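Local coordinates for sulfur carrier protein ThiS adenylyltransferase (Escherichia coli, PDB 1ZUD) that adenylates the C-terminal glycine of the sulfur carrier protein ThiS with ATP, a step of thiamine diphosphate biosynthesis, and binds one zinc ion per subunit, at residues Y170-P175 with R235-C240; A216-L221 with W229-L234. All blocks are in the same frame, centred on the assembly; numbering follows the deposited sequence.

Contact 1 (Y170-P175 with R235-C240); sequences YRCLWP and RRASGC. With ZN (zinc ion), chain H.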
ATOM      1  N   TYR C 170      -9.292  -1.502  20.004  1.00 21.30           N
ATOM      2  CA  TYR C 170     -10.214  -1.676  18.846  1.00 23.70           C
ATOM      3  C   TYR C 170     -11.668  -1.482  19.293  1.00 27.48           C
ATOM      4  O   TYR C 170     -12.516  -0.928  18.564  1.00 22.96           O
ATOM      5  CB  TYR C 170     -10.062  -3.085  18.255  1.00 26.43           C
ATOM      6  CG  TYR C 170     -10.883  -3.362  16.994  1.00 27.38           C
ATOM      7  CD1 TYR C 170     -10.378  -3.076  15.722  1.00 26.00           C
ATOM      8  CD2 TYR C 170     -12.117  -3.995  17.086  1.00 25.10           C
ATOM      9  CE1 TYR C 170     -11.093  -3.440  14.552  1.00 22.25           C
ATOM     10  CE2 TYR C 170     -12.818  -4.350  15.964  1.00 31.00           C
ATOM     11  CZ  TYR C 170     -12.303  -4.077  14.700  1.00 23.97           C
ATOM     12  OH  TYR C 170     -13.040  -4.484  13.623  1.00 27.82           O
ATOM     13  N   ARG C 171     -11.937  -1.935  20.515  1.00 23.64           N
ATOM     14  CA  ARG C 171     -13.269  -1.821  21.105  1.00 27.19           C
ATOM     15  C   ARG C 171     -13.624  -0.367  21.470  1.00 26.28           C
ATOM     16  O   ARG C 171     -14.803  -0.051  21.566  1.00 32.40           O
ATOM     17  CB  ARG C 171     -13.380  -2.750  22.337  1.00 29.38           C
ATOM     18  CG  ARG C 171     -14.630  -2.560  23.217  1.00 35.07           C
ATOM     19  CD  ARG C 171     -15.875  -3.153  22.631  1.00 37.23           C
ATOM     20  NE  ARG C 171     -17.048  -2.901  23.481  1.00 36.97           N
ATOM     21  CZ  ARG C 171     -17.574  -1.696  23.721  1.00 35.24           C
ATOM     22  NH1 ARG C 171     -17.058  -0.570  23.200  1.00 30.03           N
ATOM     23  NH2 ARG C 171     -18.659  -1.609  24.471  1.00 40.81           N
ATOM     24  N   CYS C 172     -12.657   0.525  21.633  1.00 24.40           N
ATOM     25  CA  CYS C 172     -13.021   1.946  21.905  1.00 23.28           C
ATOM     26  C   CYS C 172     -13.629   2.574  20.655  1.00 24.51           C
ATOM     27  O   CYS C 172     -14.497   3.451  20.718  1.00 25.13           O
ATOM     28  CB  CYS C 172     -11.813   2.819  22.293  1.00 22.82           C
ATOM     29  SG  CYS C 172     -11.028   2.421  23.892  1.00 26.22           S
ATOM     30  N   LEU C 173     -13.153   2.129  19.497  1.00 22.59           N
ATOM     31  CA  LEU C 173     -13.622   2.655  18.218  1.00 18.13           C
ATOM     32  C   LEU C 173     -14.891   1.972  17.712  1.00 19.84           C
ATOM     33  O   LEU C 173     -15.781   2.619  17.168  1.00 25.51           O
ATOM     34  CB  LEU C 173     -12.492   2.471  17.172  1.00 23.53           C
ATOM     35  CG  LEU C 173     -12.790   2.838  15.719  1.00 22.74           C
ATOM     36  CD1 LEU C 173     -13.179   4.327  15.666  1.00 20.15           C
ATOM     37  CD2 LEU C 173     -11.511   2.581  14.834  1.00 22.73           C
ATOM     38  N   TRP C 174     -14.908   0.638  17.810  1.00 22.02           N
ATOM     39  CA  TRP C 174     -16.003  -0.196  17.356  1.00 21.55           C
ATOM     40  C   TRP C 174     -16.631  -0.953  18.527  1.00 26.84           C
ATOM     41  O   TRP C 174     -16.086  -1.975  19.023  1.00 25.66           O
ATOM     42  CB  TRP C 174     -15.494  -1.246  16.326  1.00 24.76           C
ATOM     43  CG  TRP C 174     -14.820  -0.616  15.114  1.00 23.23           C
ATOM     44  CD1 TRP C 174     -13.529  -0.818  14.708  1.00 24.78           C
ATOM     45  CD2 TRP C 174     -15.393   0.323  14.183  1.00 27.34           C
ATOM     46  NE1 TRP C 174     -13.266  -0.063  13.588  1.00 22.04           N
ATOM     47  CE2 TRP C 174     -14.385   0.643  13.240  1.00 23.28           C
ATOM     48  CE3 TRP C 174     -16.664   0.917  14.048  1.00 30.10           C
ATOM     49  CZ2 TRP C 174     -14.597   1.534  12.179  1.00 23.27           C
ATOM     50  CZ3 TRP C 174     -16.885   1.803  12.987  1.00 31.50           C
ATOM     51  CH2 TRP C 174     -15.854   2.103  12.067  1.00 26.78           C
ATOM     52  N   PRO C 175     -17.788  -0.472  18.989  1.00 29.96           N
ATOM     53  CA  PRO C 175     -18.418  -1.187  20.105  1.00 32.61           C
ATOM     54  C   PRO C 175     -19.131  -2.429  19.551  1.00 34.70           C
ATOM     55  O   PRO C 175     -19.396  -3.369  20.274  1.00 37.24           O
ATOM     56  CB  PRO C 175     -19.428  -0.165  20.673  1.00 34.45           C
ATOM     57  CG  PRO C 175     -18.891   1.206  20.232  1.00 35.75           C
ATOM     58  CD  PRO C 175     -18.309   0.905  18.835  1.00 29.27           C
ATOM     59  N   ARG C 235      -9.230   7.741  19.893  1.00 24.94           N
ATOM     60  CA  ARG C 235      -9.458   8.325  21.242  1.00 27.92           C
ATOM     61  C   ARG C 235     -10.051   7.245  22.129  1.00 27.20           C
ATOM     62  O   ARG C 235     -11.029   6.599  21.760  1.00 26.33           O
ATOM     63  CB  ARG C 235     -10.458   9.495  21.158  1.00 29.92           C
ATOM     64  CG  ARG C 235     -10.873  10.113  22.521  1.00 41.80           C
ATOM     65  CD  ARG C 235      -9.917  11.234  23.000  1.00 55.90           C
ATOM     66  NE  ARG C 235     -10.250  11.751  24.345  1.00 66.80           N
ATOM     67  CZ  ARG C 235      -9.799  11.252  25.508  1.00 72.17           C
ATOM     68  NH1 ARG C 235      -8.973  10.207  25.538  1.00 68.74           N
ATOM     69  NH2 ARG C 235     -10.181  11.799  26.662  1.00 72.05           N
ATOM     70  N   ARG C 236      -9.479   7.030  23.301  1.00 28.95           N
ATOM     71  CA  ARG C 236     -10.044   5.999  24.138  1.00 32.06           C
ATOM     72  C   ARG C 236     -11.428   6.365  24.644  1.00 31.32           C
ATOM     73  O   ARG C 236     -11.805   7.541  24.724  1.00 30.29           O
ATOM     74  CB  ARG C 236      -9.073   5.613  25.269  1.00 38.91           C
ATOM     75  CG  ARG C 236      -8.718   6.680  26.217  1.00 50.12           C
ATOM     76  CD  ARG C 236      -7.894   6.102  27.377  1.00 49.75           C
ATOM     77  NE  ARG C 236      -7.723   7.152  28.373  1.00 63.14           N
ATOM     78  CZ  ARG C 236      -6.755   8.070  28.365  1.00 64.49           C
ATOM     79  NH1 ARG C 236      -5.821   8.082  27.407  1.00 56.48           N
ATOM     80  NH2 ARG C 236      -6.741   8.999  29.320  1.00 65.69           N
ATOM     81  N   ALA C 237     -12.226   5.330  24.865  1.00 30.54           N
ATOM     82  CA  ALA C 237     -13.579   5.522  25.360  1.00 31.95           C
ATOM     83  C   ALA C 237     -13.528   5.244  26.870  1.00 32.06           C
ATOM     84  O   ALA C 237     -13.077   4.181  27.306  1.00 29.59           O
ATOM     85  CB  ALA C 237     -14.545   4.556  24.683  1.00 24.08           C
ATOM     86  N   SER C 238     -14.002   6.205  27.652  1.00 37.15           N
ATOM     87  CA  SER C 238     -14.024   6.072  29.111  1.00 39.70           C
ATOM     88  C   SER C 238     -14.651   4.794  29.586  1.00 35.72           C
ATOM     89  O   SER C 238     -14.158   4.167  30.522  1.00 40.95           O
ATOM     90  CB  SER C 238     -14.805   7.230  29.752  1.00 45.48           C
ATOM     91  OG  SER C 238     -13.974   8.367  29.898  1.00 54.83           O
ATOM     92  N   GLY C 239     -15.773   4.431  28.994  1.00 32.58           N
ATOM     93  CA  GLY C 239     -16.415   3.214  29.442  1.00 34.08           C
ATOM     94  C   GLY C 239     -15.971   1.962  28.680  1.00 37.46           C
ATOM     95  O   GLY C 239     -16.668   0.944  28.730  1.00 41.51           O
ATOM     96  N   CYS C 240     -14.831   1.987  27.987  1.00 34.63           N
ATOM     97  CA  CYS C 240     -14.428   0.756  27.260  1.00 29.85           C
ATOM     98  C   CYS C 240     -14.297  -0.453  28.194  1.00 27.40           C
ATOM     99  O   CYS C 240     -13.521  -0.442  29.125  1.00 28.62           O
ATOM    100  CB  CYS C 240     -13.080   0.948  26.522  1.00 29.84           C
ATOM    101  SG  CYS C 240     -12.660  -0.570  25.557  1.00 28.11           S
TER
HETATM  102 ZN    ZN H 502     -10.779   0.263  24.647  1.00 28.07          ZN

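Contact 2 (A216-L221 with W229-L234); sequences AGELRL and WRSLAL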
ATOM      1  N   ALA C 216       1.494   5.740  16.197  1.00 32.45           N
ATOM      2  CA  ALA C 216       0.598   4.643  16.523  1.00 30.30           C
ATOM      3  C   ALA C 216      -0.668   5.328  17.060  1.00 31.53           C
ATOM      4  O   ALA C 216      -0.654   6.547  17.334  1.00 30.35           O
ATOM      5  CB  ALA C 216       1.256   3.706  17.592  1.00 26.74           C
ATOM      6  N   GLY C 217      -1.778   4.600  17.172  1.00 31.95           N
ATOM      7  CA  GLY C 217      -3.002   5.214  17.697  1.00 30.57           C
ATOM      8  C   GLY C 217      -3.638   6.192  16.731  1.00 33.50           C
ATOM      9  O   GLY C 217      -4.237   7.212  17.094  1.00 28.21           O
ATOM     10  N   GLU C 218      -3.527   5.821  15.465  1.00 27.18           N
ATOM     11  CA  GLU C 218      -4.007   6.599  14.351  1.00 29.73           C
ATOM     12  C   GLU C 218      -4.815   5.654  13.438  1.00 32.08           C
ATOM     13  O   GLU C 218      -4.321   4.590  13.117  1.00 22.49           O
ATOM     14  CB  GLU C 218      -2.734   7.041  13.662  1.00 37.44           C
ATOM     15  CG  GLU C 218      -2.748   8.109  12.673  1.00 50.24           C
ATOM     16  CD  GLU C 218      -1.294   8.442  12.289  1.00 53.53           C
ATOM     17  OE1 GLU C 218      -0.560   7.515  11.833  1.00 49.50           O
ATOM     18  OE2 GLU C 218      -0.893   9.619  12.458  1.00 48.85           O
ATOM     19  N   LEU C 219      -6.028   6.025  13.019  1.00 26.33           N
ATOM     20  CA  LEU C 219      -6.777   5.181  12.117  1.00 26.95           C
ATOM     21  C   LEU C 219      -6.454   5.710  10.691  1.00 24.89           C
ATOM     22  O   LEU C 219      -6.589   6.902  10.431  1.00 23.67           O
ATOM     23  CB  LEU C 219      -8.292   5.267  12.399  1.00 25.83           C
ATOM     24  CG  LEU C 219      -9.181   4.579  11.363  1.00 27.06           C
ATOM     25  CD1 LEU C 219      -8.916   3.059  11.431  1.00 19.32           C
ATOM     26  CD2 LEU C 219     -10.667   4.906  11.617  1.00 25.21           C
ATOM     27  N   ARG C 220      -5.929   4.831   9.822  1.00 18.85           N
ATOM     28  CA  ARG C 220      -5.581   5.220   8.460  1.00 18.92           C
ATOM     29  C   ARG C 220      -6.621   4.620   7.505  1.00 21.38           C
ATOM     30  O   ARG C 220      -6.879   3.430   7.523  1.00 22.64           O
ATOM     31  CB  ARG C 220      -4.156   4.754   8.186  1.00 22.68           C
ATOM     32  CG  ARG C 220      -3.166   5.574   9.018  1.00 23.92           C
ATOM     33  CD  ARG C 220      -1.863   4.838   9.314  1.00 27.22           C
ATOM     34  NE  ARG C 220      -1.153   4.476   8.074  1.00 27.91           N
ATOM     35  CZ  ARG C 220      -0.055   3.721   8.030  1.00 29.85           C
ATOM     36  NH1 ARG C 220       0.493   3.240   9.158  1.00 25.07           N
ATOM     37  NH2 ARG C 220       0.479   3.406   6.851  1.00 28.12           N
ATOM     38  N   LEU C 221      -7.251   5.457   6.706  1.00 20.03           N
ATOM     39  CA  LEU C 221      -8.317   5.009   5.808  1.00 22.70           C
ATOM     40  C   LEU C 221      -7.872   5.227   4.360  1.00 19.18           C
ATOM     41  O   LEU C 221      -7.335   6.274   3.995  1.00 19.99           O
ATOM     42  CB  LEU C 221      -9.627   5.786   6.070  1.00 25.40           C
ATOM     43  CG  LEU C 221     -10.090   5.822   7.561  1.00 23.08           C
ATOM     44  CD1 LEU C 221     -11.327   6.760   7.699  1.00 32.06           C
ATOM     45  CD2 LEU C 221     -10.475   4.444   8.067  1.00 19.95           C
ATOM     46  N   TRP C 229      -5.744   8.943   1.037  1.00 16.36           N
ATOM     47  CA  TRP C 229      -5.589   8.401   2.377  1.00 18.42           C
ATOM     48  C   TRP C 229      -5.983   9.511   3.376  1.00 22.95           C
ATOM     49  O   TRP C 229      -5.828  10.689   3.068  1.00 21.72           O
ATOM     50  CB  TRP C 229      -4.119   8.095   2.687  1.00 20.32           C
ATOM     51  CG  TRP C 229      -3.647   6.856   2.044  1.00 22.26           C
ATOM     52  CD1 TRP C 229      -3.090   6.739   0.811  1.00 18.89           C
ATOM     53  CD2 TRP C 229      -3.641   5.559   2.626  1.00 22.19           C
ATOM     54  NE1 TRP C 229      -2.705   5.443   0.592  1.00 25.25           N
ATOM     55  CE2 TRP C 229      -3.042   4.694   1.695  1.00 23.47           C
ATOM     56  CE3 TRP C 229      -4.088   5.042   3.853  1.00 22.31           C
ATOM     57  CZ2 TRP C 229      -2.867   3.310   1.940  1.00 22.02           C
ATOM     58  CZ3 TRP C 229      -3.913   3.674   4.100  1.00 30.48           C
ATOM     59  CH2 TRP C 229      -3.296   2.826   3.121  1.00 24.61           C
ATOM     60  N   ARG C 230      -6.516   9.140   4.523  1.00 21.29           N
ATOM     61  CA  ARG C 230      -6.723  10.164   5.576  1.00 26.81           C
ATOM     62  C   ARG C 230      -6.324   9.472   6.865  1.00 28.32           C
ATOM     63  O   ARG C 230      -6.415   8.249   6.949  1.00 26.13           O
ATOM     64  CB  ARG C 230      -8.148  10.675   5.607  1.00 28.69           C
ATOM     65  CG  ARG C 230      -9.168   9.744   5.998  1.00 38.12           C
ATOM     66  CD  ARG C 230     -10.402  10.042   5.135  1.00 47.37           C
ATOM     67  NE  ARG C 230     -10.663  11.465   5.133  1.00 53.35           N
ATOM     68  CZ  ARG C 230     -11.558  12.080   4.367  1.00 45.34           C
ATOM     69  NH1 ARG C 230     -12.308  11.404   3.504  1.00 38.31           N
ATOM     70  NH2 ARG C 230     -11.703  13.383   4.502  1.00 44.63           N
ATOM     71  N   SER C 231      -5.827  10.246   7.838  1.00 23.70           N
ATOM     72  CA  SER C 231      -5.377   9.732   9.121  1.00 21.69           C
ATOM     73  C   SER C 231      -6.215  10.392  10.179  1.00 28.19           C
ATOM     74  O   SER C 231      -6.302  11.626  10.209  1.00 23.68           O
ATOM     75  CB  SER C 231      -3.898  10.090   9.373  1.00 27.13           C
ATOM     76  OG  SER C 231      -3.044   9.273   8.564  1.00 33.84           O
ATOM     77  N   LEU C 232      -6.812   9.586  11.050  1.00 28.60           N
ATOM     78  CA  LEU C 232      -7.668  10.130  12.130  1.00 28.09           C
ATOM     79  C   LEU C 232      -7.064   9.726  13.468  1.00 30.60           C
ATOM     80  O   LEU C 232      -6.617   8.594  13.633  1.00 24.45           O
ATOM     81  CB  LEU C 232      -9.087   9.562  11.999  1.00 25.55           C
ATOM     82  CG  LEU C 232      -9.680   9.778  10.595  1.00 22.69           C
ATOM     83  CD1 LEU C 232     -11.002   8.980  10.487  1.00 24.10           C
ATOM     84  CD2 LEU C 232      -9.931  11.321  10.366  1.00 26.06           C
ATOM     85  N   ALA C 233      -7.037  10.658  14.419  1.00 26.68           N
ATOM     86  CA  ALA C 233      -6.467  10.347  15.734  1.00 23.96           C
ATOM     87  C   ALA C 233      -7.497   9.541  16.486  1.00 21.43           C
ATOM     88  O   ALA C 233      -8.652   9.993  16.614  1.00 26.98           O
ATOM     89  CB  ALA C 233      -6.155  11.688  16.509  1.00 26.51           C
ATOM     90  N   LEU C 234      -7.106   8.365  17.000  1.00 18.86           N
ATOM     91  CA  LEU C 234      -8.009   7.524  17.757  1.00 21.96           C
ATOM     92  C   LEU C 234      -8.229   8.190  19.152  1.00 27.94           C
ATOM     93  O   LEU C 234      -7.484   9.101  19.528  1.00 27.92           O
ATOM     94  CB  LEU C 234      -7.403   6.121  17.949  1.00 21.58           C
ATOM     95  CG  LEU C 234      -7.398   5.288  16.626  1.00 19.84           C
ATOM     96  CD1 LEU C 234      -6.592   4.018  16.794  1.00 20.91           C
ATOM     97  CD2 LEU C 234      -8.850   4.965  16.272  1.00 22.01           C
TER
HETATM   98  O   HOH W   1      -0.677   8.598   9.332  1.00 41.72           O

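Contact 1 (Y170-P175 with R235-C240)
The short helix 170-173 faces an irregular run that leaves strand 228-233 and closes in a type I beta turn from Ala237 to Cys240, and the two backbones come nearest at Cys172 and Ala237, whose CA atoms lie 5.0 Å apart. Cys172 has the largest area buried by the contact, and most of the close approaches fall on it. Its SG stands beside its own backbone N and anti to the carbonyl carbon (chi1 -67°), which aims the sulfur at the zinc ion, ZN to Cys172 SG 2.3 Å. Cys240 reaches the same metal from the end of the turn with SG anti to its backbone N (chi1 -177°), ZN to Cys240 SG 2.2 Å. Cys169 and Cys243 complete the site, each in a CxxC pair, with Cys172 and Cys240 respectively. The SG of Cys172 also accepts a nearly straight hydrogen bond from the backbone N of Ala237, 3.3 Å with 169° at the hydrogen. Beneath it the methyl CB of Ala237 rests on CB of Cys172 at 4.0 Å. On the other flank the aliphatic part of Arg171 lies against the second sulfur, CG to Cys240 SG 3.6 Å, before the chain bends at chi2. Arg236 meets Cys172 SG with its CA and CB; its guanidinium leads away, and NH1 is hydrogen-bonded to the backbone O of Glu166. Gly239 N is hydrogen-bonded to Glu44 OE1 of the ThiS chain. The metal thus ties the helix to the turn 237-240, while the N-H donated to Cys172 SG would offset part of the negative charge of the zinc-bound thiolate.

Contact 2 (A216-L221 with W229-L234)
Leu221 has the largest buried share of this antiparallel hairpin, in which strands 218-221 and 229-233 run at 158° to each other. Its backbone forms a hydrogen-bonded pair with Arg230: Leu221 N gives to Arg230 O at 2.9 Å, nearly along the C=O axis, and Arg230 N returns a bond to Leu221 O. The side chain, with CG beside the backbone N (chi1 -51°), sends CD1 to CD1 of Leu232 at 3.6 Å, the two chains crossing at about a right angle; its CB meets CG of Arg230. Leu219 N bonds to Leu232 O at 2.7 Å, returned by Leu232 N to Leu219 O, both in the carbonyl plane; CB of Leu219 lies 3.9 Å from CD2 of Leu234. Leu234, just past the strand, gives its N to Gly217 O from above the carbonyl plane. On the other face, that of Glu218, Arg220 and Ser231, a water joins Ser231 OG (2.6 Å) and, weakly, Glu218 OE1. The leucine face meets ThiS, whose Phe60 packs on Leu219 and Leu232 and whose Asp7 salt-bridges Arg230, whereas Arg220, salt-bridged to Glu204, and Trp229 pack on helix 191-210, Trp229 also stacking on Trp229 of the second subunit.

Contact 2 is nested along the chain inside the loop that contact 1 closes. They meet through Leu173 of helix 170-173, whose CD2 packs on CD2 of Leu234 at 3.9 Å and also reaches Leu219. Contact 1 lies farther out, its centre about 21 Å from the centre of the chain against about 17 Å, with exposed Arg235, Arg236, Ser238 and Gly239 around buried cysteines; contact 2 buries Leu219, Arg220, Leu232 and Leu234. In contact 1 a metal and one N-H to sulfur bond join a short helix to a loop and turn, whereas five backbone hydrogen bonds hold contact 2. The chain passes from strand 228-233 through Leu234 to Arg236 into the turn 237-240. Both contacts also touch the ThiS chain.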